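Local coordinates for protein tyrosinase (Burkholderia thailandensis, PDB 5ZRD) that catalyses, as a type-3 dicopper monooxygenase, the ortho-hydroxylation of monophenols to catechols and probably their oxidation to quinones, working efficiently at acidic pH, at residues A[9-14]-A[398-403]; A[77-82]-A[356-361]; A[169-174]-A[184-189]; A[441-446]-A[503-508]. All blocks are in the same frame, centred on the assembly; numbering follows the deposited sequence.

Contact 1 (A[9-14]-A[398-403])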
loop_
_atom_site.group_PDB
_atom_site.type_symbol
_atom_site.label_atom_id
_atom_site.label_comp_id
_atom_site.label_asym_id
_atom_site.label_seq_id
_atom_site.Cartn_x
_atom_site.Cartn_y
_atom_site.Cartn_z
ATOM N N ARG A 9 1.790 -19.632 -47.742
ATOM C CA ARG A 9 2.998 -18.787 -47.966
ATOM C C ARG A 9 4.241 -19.449 -47.359
ATOM O O ARG A 9 4.161 -20.113 -46.317
ATOM C CB ARG A 9 2.908 -17.441 -47.250
ATOM C CG ARG A 9 1.823 -16.505 -47.754
ATOM C CD ARG A 9 2.067 -15.133 -47.164
ATOM N NE ARG A 9 1.563 -15.110 -45.805
ATOM C CZ ARG A 9 2.308 -15.239 -44.708
ATOM N NH1 ARG A 9 3.637 -15.288 -44.776
ATOM N NH2 ARG A 9 1.692 -15.297 -43.544
ATOM N N VAL A 10 5.380 -19.233 -47.984
ATOM C CA VAL A 10 6.607 -19.872 -47.590
ATOM C C VAL A 10 7.561 -18.833 -46.986
ATOM O O VAL A 10 8.147 -18.061 -47.709
ATOM C CB VAL A 10 7.269 -20.582 -48.785
ATOM C CG1 VAL A 10 8.487 -21.384 -48.340
ATOM C CG2 VAL A 10 6.271 -21.483 -49.507
ATOM N N ARG A 11 7.717 -18.885 -45.653
ATOM C CA ARG A 11 8.789 -18.185 -44.925
ATOM C C ARG A 11 10.115 -18.809 -45.327
ATOM O O ARG A 11 10.260 -20.009 -45.169
ATOM C CB ARG A 11 8.601 -18.274 -43.407
ATOM C CG ARG A 11 7.554 -17.305 -42.884
ATOM C CD ARG A 11 7.439 -17.231 -41.389
ATOM N NE ARG A 11 6.301 -16.415 -40.989
ATOM C CZ ARG A 11 5.913 -16.270 -39.718
ATOM N NH1 ARG A 11 6.562 -16.909 -38.753
ATOM N NH2 ARG A 11 4.872 -15.513 -39.413
ATOM N N ARG A 12 11.052 -17.993 -45.825
ATOM C CA ARG A 12 12.311 -18.503 -46.356
ATOM C C ARG A 12 13.520 -17.968 -45.559
ATOM O O ARG A 12 13.448 -16.991 -44.776
ATOM C CB ARG A 12 12.454 -18.141 -47.838
ATOM C CG ARG A 12 11.467 -18.848 -48.754
ATOM C CD ARG A 12 11.857 -18.756 -50.225
ATOM N NE ARG A 12 10.907 -19.455 -51.088
ATOM C CZ ARG A 12 10.714 -20.785 -51.118
ATOM N NH1 ARG A 12 11.573 -21.610 -50.528
ATOM N NH2 ARG A 12 9.642 -21.276 -51.731
ATOM N N SER A 13 14.632 -18.653 -45.743
ATOM C CA SER A 13 15.881 -18.273 -45.103
ATOM C C SER A 13 16.360 -16.918 -45.648
ATOM O O SER A 13 16.462 -16.750 -46.863
ATOM C CB SER A 13 16.933 -19.327 -45.308
ATOM O OG SER A 13 18.225 -18.806 -45.045
ATOM N N VAL A 14 16.689 -15.990 -44.739
ATOM C CA VAL A 14 17.155 -14.658 -45.103
ATOM C C VAL A 14 18.434 -14.782 -45.936
ATOM O O VAL A 14 18.660 -14.011 -46.867
ATOM C CB VAL A 14 17.352 -13.748 -43.872
ATOM C CG1 VAL A 14 18.794 -13.685 -43.408
ATOM C CG2 VAL A 14 16.865 -12.337 -44.161
ATOM N N PHE A 398 0.768 -20.272 -43.442
ATOM C CA PHE A 398 2.190 -20.231 -43.872
ATOM C C PHE A 398 2.943 -21.486 -43.403
ATOM O O PHE A 398 2.491 -22.244 -42.555
ATOM C CB PHE A 398 2.847 -18.946 -43.365
ATOM C CG PHE A 398 3.255 -18.959 -41.915
ATOM C CD1 PHE A 398 4.487 -19.484 -41.527
ATOM C CD2 PHE A 398 2.422 -18.456 -40.940
ATOM C CE1 PHE A 398 4.866 -19.511 -40.192
ATOM C CE2 PHE A 398 2.821 -18.454 -39.608
ATOM C CZ PHE A 398 4.018 -19.020 -39.230
ATOM N N THR A 399 4.102 -21.667 -43.994
ATOM C CA THR A 399 4.971 -22.762 -43.709
ATOM C C THR A 399 6.420 -22.262 -43.775
ATOM O O THR A 399 6.687 -21.109 -44.160
ATOM C CB THR A 399 4.768 -23.885 -44.723
ATOM O OG1 THR A 399 5.313 -25.096 -44.182
ATOM C CG2 THR A 399 5.401 -23.561 -46.064
ATOM N N TYR A 400 7.341 -23.136 -43.405
ATOM C CA TYR A 400 8.759 -22.823 -43.376
ATOM C C TYR A 400 9.353 -23.522 -44.581
ATOM O O TYR A 400 9.088 -24.673 -44.807
ATOM C CB TYR A 400 9.434 -23.193 -42.038
ATOM C CG TYR A 400 9.138 -22.171 -40.964
ATOM C CD1 TYR A 400 9.762 -20.937 -40.977
ATOM C CD2 TYR A 400 8.143 -22.368 -40.021
ATOM C CE1 TYR A 400 9.460 -19.949 -40.048
ATOM C CE2 TYR A 400 7.803 -21.387 -39.104
ATOM C CZ TYR A 400 8.479 -20.176 -39.105
ATOM O OH TYR A 400 8.156 -19.178 -38.237
ATOM N N GLY A 401 10.098 -22.772 -45.363
ATOM C CA GLY A 401 10.881 -23.378 -46.383
ATOM C C GLY A 401 11.923 -24.276 -45.761
ATOM O O GLY A 401 11.939 -24.461 -44.576
ATOM N N PRO A 402 12.784 -24.829 -46.586
ATOM C CA PRO A 402 13.840 -25.691 -46.127
ATOM C C PRO A 402 14.950 -24.923 -45.398
ATOM O O PRO A 402 15.323 -23.822 -45.813
ATOM C CB PRO A 402 14.404 -26.315 -47.422
ATOM C CG PRO A 402 14.088 -25.268 -48.485
ATOM C CD PRO A 402 12.752 -24.705 -48.054
ATOM N N GLY A 403 15.489 -25.531 -44.348
ATOM C CA GLY A 403 16.675 -25.013 -43.692
ATOM C C GLY A 403 17.318 -26.037 -42.782
ATOM O O GLY A 403 16.857 -27.170 -42.675
#

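Contact 2 (A[77-82]-A[356-361])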
loop_
_atom_site.group_PDB
_atom_site.type_symbol
_atom_site.label_atom_id
_atom_site.label_comp_id
_atom_site.label_asym_id
_atom_site.label_seq_id
_atom_site.Cartn_x
_atom_site.Cartn_y
_atom_site.Cartn_z
ATOM N N PRO A 77 8.132 -10.906 -8.050
ATOM C CA PRO A 77 8.477 -10.401 -9.367
ATOM C C PRO A 77 7.286 -10.489 -10.321
ATOM O O PRO A 77 6.493 -11.381 -10.179
ATOM C CB PRO A 77 9.598 -11.325 -9.853
ATOM C CG PRO A 77 9.383 -12.608 -9.067
ATOM C CD PRO A 77 8.829 -12.158 -7.732
ATOM N N TYR A 78 7.180 -9.557 -11.257
ATOM C CA TYR A 78 6.145 -9.561 -12.286
ATOM C C TYR A 78 6.729 -8.917 -13.546
ATOM O O TYR A 78 7.806 -8.320 -13.475
ATOM C CB TYR A 78 4.881 -8.842 -11.808
ATOM C CG TYR A 78 5.008 -7.343 -11.686
ATOM C CD1 TYR A 78 5.541 -6.762 -10.546
ATOM C CD2 TYR A 78 4.567 -6.503 -12.692
ATOM C CE1 TYR A 78 5.628 -5.385 -10.408
ATOM C CE2 TYR A 78 4.666 -5.125 -12.580
ATOM C CZ TYR A 78 5.196 -4.559 -11.432
ATOM O OH TYR A 78 5.312 -3.200 -11.328
ATOM N N TRP A 79 6.018 -9.056 -14.671
ATOM C CA TRP A 79 6.500 -8.518 -15.956
ATOM C C TRP A 79 5.483 -7.537 -16.535
ATOM O O TRP A 79 4.298 -7.906 -16.735
ATOM C CB TRP A 79 6.743 -9.652 -16.947
ATOM C CG TRP A 79 7.391 -9.248 -18.226
ATOM C CD1 TRP A 79 6.940 -9.534 -19.481
ATOM C CD2 TRP A 79 8.636 -8.546 -18.389
ATOM N NE1 TRP A 79 7.811 -9.034 -20.418
ATOM C CE2 TRP A 79 8.861 -8.423 -19.774
ATOM C CE3 TRP A 79 9.587 -8.003 -17.523
ATOM C CZ2 TRP A 79 10.007 -7.802 -20.292
ATOM C CZ3 TRP A 79 10.716 -7.387 -18.039
ATOM C CH2 TRP A 79 10.921 -7.287 -19.405
ATOM N N GLY A 80 5.977 -6.321 -16.827
ATOM C CA GLY A 80 5.159 -5.236 -17.353
ATOM C C GLY A 80 5.077 -5.273 -18.860
ATOM O O GLY A 80 4.498 -4.383 -19.488
ATOM N N GLY A 81 5.753 -6.234 -19.473
ATOM C CA GLY A 81 5.579 -6.456 -20.908
ATOM C C GLY A 81 4.606 -7.598 -21.114
ATOM O O GLY A 81 4.148 -8.191 -20.130
ATOM N N TYR A 82 4.305 -7.905 -22.371
ATOM C CA TYR A 82 3.371 -8.958 -22.722
ATOM C C TYR A 82 4.097 -10.292 -22.986
ATOM O O TYR A 82 3.460 -11.377 -23.000
ATOM C CB TYR A 82 2.580 -8.483 -23.935
ATOM C CG TYR A 82 1.525 -7.450 -23.631
ATOM C CD1 TYR A 82 0.461 -7.764 -22.801
ATOM C CD2 TYR A 82 1.599 -6.155 -24.136
ATOM C CE1 TYR A 82 -0.512 -6.830 -22.485
ATOM C CE2 TYR A 82 0.616 -5.219 -23.865
ATOM C CZ TYR A 82 -0.450 -5.567 -23.048
ATOM O OH TYR A 82 -1.426 -4.671 -22.728
ATOM N N GLY A 356 7.238 -13.802 -13.694
ATOM C CA GLY A 356 6.075 -13.352 -12.970
ATOM C C GLY A 356 4.992 -12.920 -13.931
ATOM O O GLY A 356 5.201 -12.944 -15.131
ATOM N N PRO A 357 3.819 -12.544 -13.403
ATOM C CA PRO A 357 2.648 -12.336 -14.209
ATOM C C PRO A 357 2.741 -11.124 -15.142
ATOM O O PRO A 357 3.280 -10.065 -14.809
ATOM C CB PRO A 357 1.510 -12.175 -13.200
ATOM C CG PRO A 357 2.194 -11.894 -11.881
ATOM C CD PRO A 357 3.528 -12.593 -11.962
ATOM N N THR A 358 2.240 -11.331 -16.346
ATOM C CA THR A 358 2.130 -10.288 -17.334
ATOM C C THR A 358 0.846 -9.489 -17.048
ATOM O O THR A 358 0.037 -9.918 -16.248
ATOM C CB THR A 358 2.159 -10.876 -18.745
ATOM O OG1 THR A 358 1.023 -11.714 -18.907
ATOM C CG2 THR A 358 3.403 -11.678 -19.062
ATOM N N PRO A 359 0.684 -8.300 -17.644
ATOM C CA PRO A 359 -0.452 -7.409 -17.352
ATOM C C PRO A 359 -1.825 -8.101 -17.377
ATOM O O PRO A 359 -2.117 -8.819 -18.308
ATOM C CB PRO A 359 -0.396 -6.372 -18.480
ATOM C CG PRO A 359 1.085 -6.252 -18.724
ATOM C CD PRO A 359 1.540 -7.697 -18.664
ATOM N N GLY A 360 -2.600 -7.928 -16.317
ATOM C CA GLY A 360 -3.945 -8.507 -16.202
ATOM C C GLY A 360 -3.944 -9.925 -15.618
ATOM O O GLY A 360 -5.018 -10.452 -15.368
ATOM N N PHE A 361 -2.775 -10.573 -15.443
ATOM C CA PHE A 361 -2.704 -11.863 -14.800
ATOM C C PHE A 361 -2.490 -11.643 -13.315
ATOM O O PHE A 361 -1.916 -10.642 -12.922
ATOM C CB PHE A 361 -1.601 -12.754 -15.383
ATOM C CG PHE A 361 -1.962 -13.309 -16.727
ATOM C CD1 PHE A 361 -1.699 -12.591 -17.876
ATOM C CD2 PHE A 361 -2.665 -14.497 -16.833
ATOM C CE1 PHE A 361 -2.081 -13.080 -19.116
ATOM C CE2 PHE A 361 -3.054 -14.981 -18.074
ATOM C CZ PHE A 361 -2.759 -14.276 -19.212
#

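Contact 3 (A[169-174]-A[184-189])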
loop_
_atom_site.group_PDB
_atom_site.type_symbol
_atom_site.label_atom_id
_atom_site.label_comp_id
_atom_site.label_asym_id
_atom_site.label_seq_id
_atom_site.Cartn_x
_atom_site.Cartn_y
_atom_site.Cartn_z
ATOM N N TYR A 169 15.362 1.677 -17.125
ATOM C CA TYR A 169 14.382 1.348 -18.152
ATOM C C TYR A 169 14.373 2.403 -19.261
ATOM O O TYR A 169 14.014 2.083 -20.385
ATOM C CB TYR A 169 12.953 1.278 -17.616
ATOM C CG TYR A 169 12.695 0.268 -16.542
ATOM C CD1 TYR A 169 13.530 -0.825 -16.357
ATOM C CD2 TYR A 169 11.584 0.384 -15.720
ATOM C CE1 TYR A 169 13.289 -1.756 -15.353
ATOM C CE2 TYR A 169 11.329 -0.540 -14.716
ATOM C CZ TYR A 169 12.178 -1.624 -14.540
ATOM O OH TYR A 169 11.967 -2.538 -13.546
ATOM N N GLU A 170 14.736 3.651 -18.939
ATOM C CA GLU A 170 14.375 4.818 -19.780
ATOM C C GLU A 170 15.423 5.032 -20.853
ATOM O O GLU A 170 16.633 4.808 -20.607
ATOM C CB GLU A 170 14.184 6.061 -18.910
ATOM C CG GLU A 170 13.017 5.896 -17.949
ATOM C CD GLU A 170 12.601 7.170 -17.266
ATOM O OE1 GLU A 170 11.394 7.358 -17.045
ATOM O OE2 GLU A 170 13.506 7.935 -16.945
ATOM N N LYS A 171 14.927 5.445 -22.025
ATOM C CA LYS A 171 15.752 5.687 -23.177
ATOM C C LYS A 171 15.161 6.845 -23.973
ATOM O O LYS A 171 13.958 6.833 -24.274
ATOM C CB LYS A 171 15.877 4.381 -23.971
ATOM C CG LYS A 171 17.076 3.543 -23.565
ATOM C CD LYS A 171 16.947 2.050 -23.643
ATOM C CE LYS A 171 17.860 1.441 -24.673
ATOM N NZ LYS A 171 18.644 0.286 -24.171
ATOM N N PRO A 172 16.003 7.851 -24.320
ATOM C CA PRO A 172 15.465 9.062 -24.934
ATOM C C PRO A 172 14.995 8.884 -26.382
ATOM O O PRO A 172 15.435 7.950 -27.088
ATOM C CB PRO A 172 16.663 10.023 -24.994
ATOM C CG PRO A 172 17.847 9.108 -25.215
ATOM C CD PRO A 172 17.489 7.925 -24.333
ATOM N N LYS A 173 14.172 9.834 -26.821
ATOM C CA LYS A 173 13.864 9.985 -28.235
ATOM C C LYS A 173 15.161 10.063 -29.029
ATOM O O LYS A 173 16.097 10.708 -28.582
ATOM C CB LYS A 173 13.114 11.282 -28.505
ATOM C CG LYS A 173 12.755 11.517 -29.964
ATOM C CD LYS A 173 11.859 12.709 -30.133
ATOM C CE LYS A 173 11.503 12.976 -31.573
ATOM N NZ LYS A 173 10.347 13.895 -31.638
ATOM N N GLY A 174 15.224 9.386 -30.161
ATOM C CA GLY A 174 16.477 9.337 -30.954
ATOM C C GLY A 174 17.456 8.249 -30.528
ATOM O O GLY A 174 18.457 8.056 -31.145
ATOM N N GLY A 184 24.023 0.138 -24.711
ATOM C CA GLY A 184 23.008 1.198 -24.808
ATOM C C GLY A 184 22.155 1.355 -23.563
ATOM O O GLY A 184 21.016 1.726 -23.669
ATOM N N LEU A 185 22.707 1.166 -22.383
ATOM C CA LEU A 185 21.948 1.418 -21.153
ATOM C C LEU A 185 22.269 2.856 -20.704
ATOM O O LEU A 185 23.420 3.154 -20.440
ATOM C CB LEU A 185 22.344 0.366 -20.114
ATOM C CG LEU A 185 21.405 0.203 -18.929
ATOM C CD1 LEU A 185 20.111 -0.535 -19.319
ATOM C CD2 LEU A 185 22.121 -0.534 -17.801
ATOM N N VAL A 186 21.283 3.745 -20.668
ATOM C CA VAL A 186 21.550 5.201 -20.648
ATOM C C VAL A 186 20.608 5.979 -19.696
ATOM O O VAL A 186 20.645 7.222 -19.676
ATOM C CB VAL A 186 21.471 5.765 -22.080
ATOM C CG1 VAL A 186 22.587 5.238 -22.940
ATOM C CG2 VAL A 186 20.144 5.515 -22.770
ATOM N N GLY A 187 19.767 5.325 -18.899
ATOM C CA GLY A 187 18.687 6.040 -18.235
ATOM C C GLY A 187 19.077 6.657 -16.900
ATOM O O GLY A 187 18.308 7.404 -16.348
ATOM N N THR A 188 20.231 6.301 -16.351
ATOM C CA THR A 188 20.786 6.999 -15.221
ATOM C C THR A 188 22.141 7.603 -15.610
ATOM O O THR A 188 22.772 7.194 -16.600
ATOM C CB THR A 188 20.989 6.105 -13.990
ATOM O OG1 THR A 188 22.003 5.178 -14.347
ATOM C CG2 THR A 188 19.741 5.376 -13.548
ATOM N N PRO A 189 22.598 8.578 -14.817
ATOM C CA PRO A 189 23.884 9.241 -15.146
ATOM C C PRO A 189 25.031 8.225 -15.170
ATOM O O PRO A 189 25.810 8.241 -16.080
ATOM C CB PRO A 189 24.072 10.292 -14.049
ATOM C CG PRO A 189 22.631 10.654 -13.681
ATOM C CD PRO A 189 21.876 9.334 -13.776
HETATM O O HOH W 1 18.483 2.830 -20.152
HETATM O O HOH W 2 16.062 8.633 -17.610
#

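Contact 4 (A[441-446]-A[503-508])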
loop_
_atom_site.group_PDB
_atom_site.type_symbol
_atom_site.label_atom_id
_atom_site.label_comp_id
_atom_site.label_asym_id
_atom_site.label_seq_id
_atom_site.Cartn_x
_atom_site.Cartn_y
_atom_site.Cartn_z
ATOM N N PHE A 441 22.611 -13.307 -17.349
ATOM C CA PHE A 441 23.881 -13.898 -16.887
ATOM C C PHE A 441 24.061 -15.318 -17.429
ATOM O O PHE A 441 23.125 -15.974 -17.858
ATOM C CB PHE A 441 24.040 -13.831 -15.365
ATOM C CG PHE A 441 23.100 -14.645 -14.527
ATOM C CD1 PHE A 441 21.859 -14.155 -14.174
ATOM C CD2 PHE A 441 23.474 -15.876 -14.029
ATOM C CE1 PHE A 441 20.983 -14.909 -13.398
ATOM C CE2 PHE A 441 22.603 -16.632 -13.252
ATOM C CZ PHE A 441 21.364 -16.142 -12.923
ATOM N N ILE A 442 25.327 -15.739 -17.462
ATOM C CA ILE A 442 25.711 -17.035 -17.959
ATOM C C ILE A 442 26.426 -17.787 -16.838
ATOM O O ILE A 442 27.181 -17.188 -16.090
ATOM C CB ILE A 442 26.615 -16.933 -19.190
ATOM C CG1 ILE A 442 26.019 -16.024 -20.272
ATOM C CG2 ILE A 442 26.920 -18.334 -19.703
ATOM C CD1 ILE A 442 27.007 -15.632 -21.349
ATOM N N MET A 443 26.105 -19.084 -16.718
ATOM C CA MET A 443 26.811 -20.018 -15.862
ATOM C C MET A 443 27.604 -20.949 -16.784
ATOM O O MET A 443 27.034 -21.469 -17.733
ATOM C CB MET A 443 25.846 -20.840 -15.005
ATOM C CG MET A 443 25.065 -20.014 -14.055
ATOM S SD MET A 443 23.823 -20.947 -13.121
ATOM C CE MET A 443 24.873 -22.188 -12.366
ATOM N N LYS A 444 28.909 -21.079 -16.537
ATOM C CA LYS A 444 29.801 -21.965 -17.291
ATOM C C LYS A 444 30.388 -22.963 -16.293
ATOM O O LYS A 444 30.844 -22.554 -15.237
ATOM C CB LYS A 444 30.900 -21.153 -17.978
ATOM C CG LYS A 444 30.482 -20.459 -19.263
ATOM C CD LYS A 444 31.628 -19.786 -19.954
ATOM C CE LYS A 444 32.133 -20.571 -21.143
ATOM N NZ LYS A 444 33.229 -19.859 -21.842
ATOM N N ALA A 445 30.273 -24.257 -16.551
ATOM C CA ALA A 445 30.679 -25.247 -15.548
ATOM C C ALA A 445 31.972 -25.926 -16.001
ATOM O O ALA A 445 32.141 -26.206 -17.182
ATOM C CB ALA A 445 29.572 -26.243 -15.302
ATOM N N TYR A 446 32.864 -26.169 -15.042
ATOM C CA TYR A 446 34.149 -26.822 -15.274
ATOM C C TYR A 446 34.395 -27.925 -14.236
ATOM O O TYR A 446 33.980 -27.853 -13.072
ATOM C CB TYR A 446 35.296 -25.809 -15.205
ATOM C CG TYR A 446 35.201 -24.729 -16.239
ATOM C CD1 TYR A 446 35.743 -24.887 -17.500
ATOM C CD2 TYR A 446 34.502 -23.566 -15.985
ATOM C CE1 TYR A 446 35.637 -23.897 -18.471
ATOM C CE2 TYR A 446 34.380 -22.568 -16.941
ATOM C CZ TYR A 446 34.948 -22.730 -18.191
ATOM O OH TYR A 446 34.817 -21.751 -19.135
ATOM N N PHE A 503 34.745 -29.293 -9.012
ATOM C CA PHE A 503 33.847 -28.564 -9.882
ATOM C C PHE A 503 33.871 -27.076 -9.524
ATOM O O PHE A 503 34.024 -26.712 -8.379
ATOM C CB PHE A 503 32.417 -29.111 -9.797
ATOM C CG PHE A 503 32.286 -30.554 -10.179
ATOM C CD1 PHE A 503 32.459 -30.949 -11.495
ATOM C CD2 PHE A 503 31.980 -31.509 -9.220
ATOM C CE1 PHE A 503 32.341 -32.277 -11.843
ATOM C CE2 PHE A 503 31.865 -32.842 -9.568
ATOM C CZ PHE A 503 32.041 -33.223 -10.881
ATOM N N ARG A 504 33.641 -26.236 -10.529
ATOM C CA ARG A 504 33.404 -24.820 -10.295
ATOM C C ARG A 504 32.457 -24.288 -11.381
ATOM O O ARG A 504 32.360 -24.855 -12.465
ATOM C CB ARG A 504 34.742 -24.066 -10.300
ATOM C CG ARG A 504 35.387 -24.042 -11.673
ATOM C CD ARG A 504 36.825 -23.560 -11.646
ATOM N NE ARG A 504 36.901 -22.243 -12.230
ATOM C CZ ARG A 504 37.163 -22.003 -13.507
ATOM N NH1 ARG A 504 36.933 -20.797 -14.005
ATOM N NH2 ARG A 504 37.640 -22.967 -14.273
ATOM N N VAL A 505 31.801 -23.167 -11.093
ATOM C CA VAL A 505 31.020 -22.462 -12.094
ATOM C C VAL A 505 31.599 -21.052 -12.223
ATOM O O VAL A 505 31.842 -20.422 -11.249
ATOM C CB VAL A 505 29.526 -22.391 -11.727
ATOM C CG1 VAL A 505 28.871 -23.750 -11.727
ATOM C CG2 VAL A 505 29.308 -21.703 -10.392
ATOM N N GLU A 506 31.780 -20.595 -13.441
ATOM C CA GLU A 506 32.132 -19.220 -13.777
ATOM C C GLU A 506 30.815 -18.508 -14.115
ATOM O O GLU A 506 30.080 -18.961 -15.003
ATOM C CB GLU A 506 33.112 -19.239 -14.962
ATOM C CG GLU A 506 33.379 -17.901 -15.643
ATOM C CD GLU A 506 34.020 -17.946 -17.034
ATOM O OE1 GLU A 506 34.147 -19.065 -17.604
ATOM O OE2 GLU A 506 34.373 -16.849 -17.568
ATOM N N PHE A 507 30.489 -17.448 -13.378
ATOM C CA PHE A 507 29.392 -16.559 -13.750
ATOM C C PHE A 507 29.893 -15.436 -14.659
ATOM O O PHE A 507 30.939 -14.831 -14.407
ATOM C CB PHE A 507 28.742 -15.948 -12.519
ATOM C CG PHE A 507 27.967 -16.941 -11.711
ATOM C CD1 PHE A 507 28.579 -17.652 -10.702
ATOM C CD2 PHE A 507 26.629 -17.175 -11.981
ATOM C CE1 PHE A 507 27.852 -18.573 -9.963
ATOM C CE2 PHE A 507 25.902 -18.091 -11.237
ATOM C CZ PHE A 507 26.515 -18.786 -10.227
ATOM N N ILE A 508 29.161 -15.184 -15.730
ATOM C CA ILE A 508 29.404 -14.007 -16.524
ATOM C C ILE A 508 28.144 -13.142 -16.435
ATOM O O ILE A 508 27.073 -13.581 -16.864
ATOM C CB ILE A 508 29.753 -14.383 -17.974
ATOM C CG1 ILE A 508 30.941 -15.353 -18.045
ATOM C CG2 ILE A 508 29.994 -13.132 -18.804
ATOM C CD1 ILE A 508 31.161 -15.939 -19.432
#

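Contact 1 (A[9-14]-A[398-403])
Phe398 opens the pairing with its ring face against the guanidinium of Arg11. CG of Phe398 sits in the crowded position between backbone N and carbonyl carbon (chi1 79°), which brings that face against the extended Arg11 chain. Arg11 CZ stands 3.6 Å from the centroid of the Phe398 ring and the two planes differ by 17°, a cation-pi stack offset toward the ring's rim. Arg9 bends at chi3 so that NH2 comes 3.8 Å from Phe398 CB, the methylene lying over one face of that guanidinium. Thr399 carries the backbone ladder: its N donates to Arg9 O at 2.8 Å, and its O receives Arg11 N at 2.9 Å, both nearly along the C=O axes. This is a two-stranded parallel sheet, joining the N-terminal strand 9-11 to strand 398-400, with Val10 and Thr399 on one face and Arg9, Arg11, Phe398 and Tyr400 on the other. Arg11 NH1 donates to Tyr400 OH at 2.8 Å, close to the guanidinium plane, while Asp324 of helix 315-334 holds the same hydroxyl. Glu102 of helix 90-108 forms salt bridges with both Arg9 and Arg11, so the buried Arg11 charge is probably well compensated; Ser113 OG also bonds Arg9 NH1. At Gly401 the ladder ends with its straightest bond, Gly401 N to Arg11 O (2.8 Å, 174°), and Val10 CG1 packs on the glycine backbone. Pro402 CD lies by the Arg12 guanidinium edge.

Contact 2 (A[77-82]-A[356-361])
Two irregular loops meet here in a largely backbone-mediated contact beside the dicopper centre, one leading toward helix 90-108 and the other following helix 315-334. A single conventional hydrogen bond joins them: Trp79 N donates to Pro357 O at 2.9 Å, fairly straight at the hydrogen (165°), although the donor stands above the carbonyl plane. Two CA-H...O contacts flank it, from Gly356 CA to Pro77 O at 3.4 Å and from Thr358 CA to Trp79 O at 3.3 Å. Gly356 lies so close to Pro77 and Tyr78 that a CB there would clash, and its backbone angles also favour glycine. Side chains fill in around this spine. Tyr78 CB packs on Pro357 CD at 4.0 Å, Thr358 CG2 faces the edge of the Trp79 ring, and Pro359 wedges its CD against Gly81 O while its CB meets Tyr82 CE1 at 4.0 Å. A type II turn from Thr358 to Phe361 carries the chain away. The Trp79 ring meets Phe61 edge-to-face. The Trp79 side chain also lies about 5 Å from those of the copper ligands His57 and His85. Tyr78 OH, bonded to Asp68, fastens the first loop to the end of helix 65-68.

Contact 3 (A[169-174]-A[184-189])
Lys171 reaches across to a later part of the same loop with an unusually contorted side chain. Its chi1 of -91° and the bends at chi2, chi3 and chi4 depart from the staggered values, and together they bring NZ to Gly184 O at 2.8 Å. The ammonium approaches from above the carbonyl plane, well off the in-plane lone-pair direction. Asp303 forms a salt bridge with the same nitrogen, so the buried charge has an anionic partner as well as the carbonyl, which would be expected to favour its protonated state. Further back along this chain, CG of Lys171 rests on Val186 CG2 at 3.7 Å, the two side chains crossing at about a right angle. Val186 places CG2 in the crowded position between its backbone N and carbonyl carbon, with CG1 anti to the carbonyl carbon (chi1 -67°). CG2 of Val186 also meets the ring of Pro172, whose CD is 3.9 Å away. Two waters complete the join. One donates a hydrogen bond to Glu170 O at 2.7 Å and accepts from Val186 N; the other donates to both Glu170 OE2 and Gly187 O. Glu170 is extended at chi2 (-168°), carrying its carboxylate toward that second water while OE1 is held by Asp160 N. Gly187 packs its CA against Glu170 O, where a CB would clash. The two segments are parts of one long excursion between strand 165-167 and helix 189-200. Thr188 is the N-cap of that helix, its OG1 bonded to Ala191 N, and Val186 packs on Leu192 and Thr195 within it.

Contact 4 (A[441-446]-A[503-508])
An antiparallel strand pair at the heart of a four-stranded mixed sheet brings together strands 441-450 and 502-509. Three hydrogen-bonded pairs, Ile442 with Ile508, Lys444 with Glu506 and Tyr446 with Arg504, each contribute two backbone bonds; that from Ile442 N to Ile508 O measures 2.8 Å. Between them, CA-H...O contacts fill the non-hydrogen-bonded pairs, as from Val505 CA to Lys444 O at 3.1 Å. On the face these six side chains share, the Arg504 chain bends at chi3 and lays its guanidinium over one face of the Tyr446 ring, with planes 11° apart and NH2 at 3.6 Å from Tyr446 CG. Glu458 of strand 456-466 takes up the Arg504 charge in a salt bridge. Glu506, with CG anti to the backbone N (chi1 168°), extends OE1 to the edge of the same ring. Lys444 CD lies 3.5 Å from Glu506 OE1 and also meets Ile508 CD1. Lys444 NZ stays beyond salt-bridge range of that carboxylate and bonds instead to the carbonyls of Tyr289 and Gly291; Gly291 O also binds Tyr446 OH. On the reverse face Met443 CG abuts Phe507 CE2 at 3.5 Å, and its sulfur lies obliquely to the ring as a Met-aromatic contact. At the edge of the Phe507 ring comes Phe441 CD2. Alternating hydrogen-bonded and non-hydrogen-bonded pairs are the antiparallel pattern, here in the sheet's two central strands.

Along the chain, contact 1 closes a long loop from the N-terminus that encloses contact 2, and contact 2 in turn encloses contact 3; contact 4 follows in series. Contact 1 meets helices 90-108 and 315-334, contact 2 joins the loops before the one and after the other, and contact 3 closes the loop before helix 189-200. Contact 4 lies in a mixed sheet built mostly from later strands, with strand 295-297 at one edge. Contacts 1 and 4 stand on opposite sides of the chain's centre, their centres 37 Å apart. Contacts 2 and 3 come closest, nearest atoms about 7 Å apart, and Phe61 touches an aromatic ring in each. The side chains of Trp79 and Tyr400 lie about 7 and 13 Å from a copper ion.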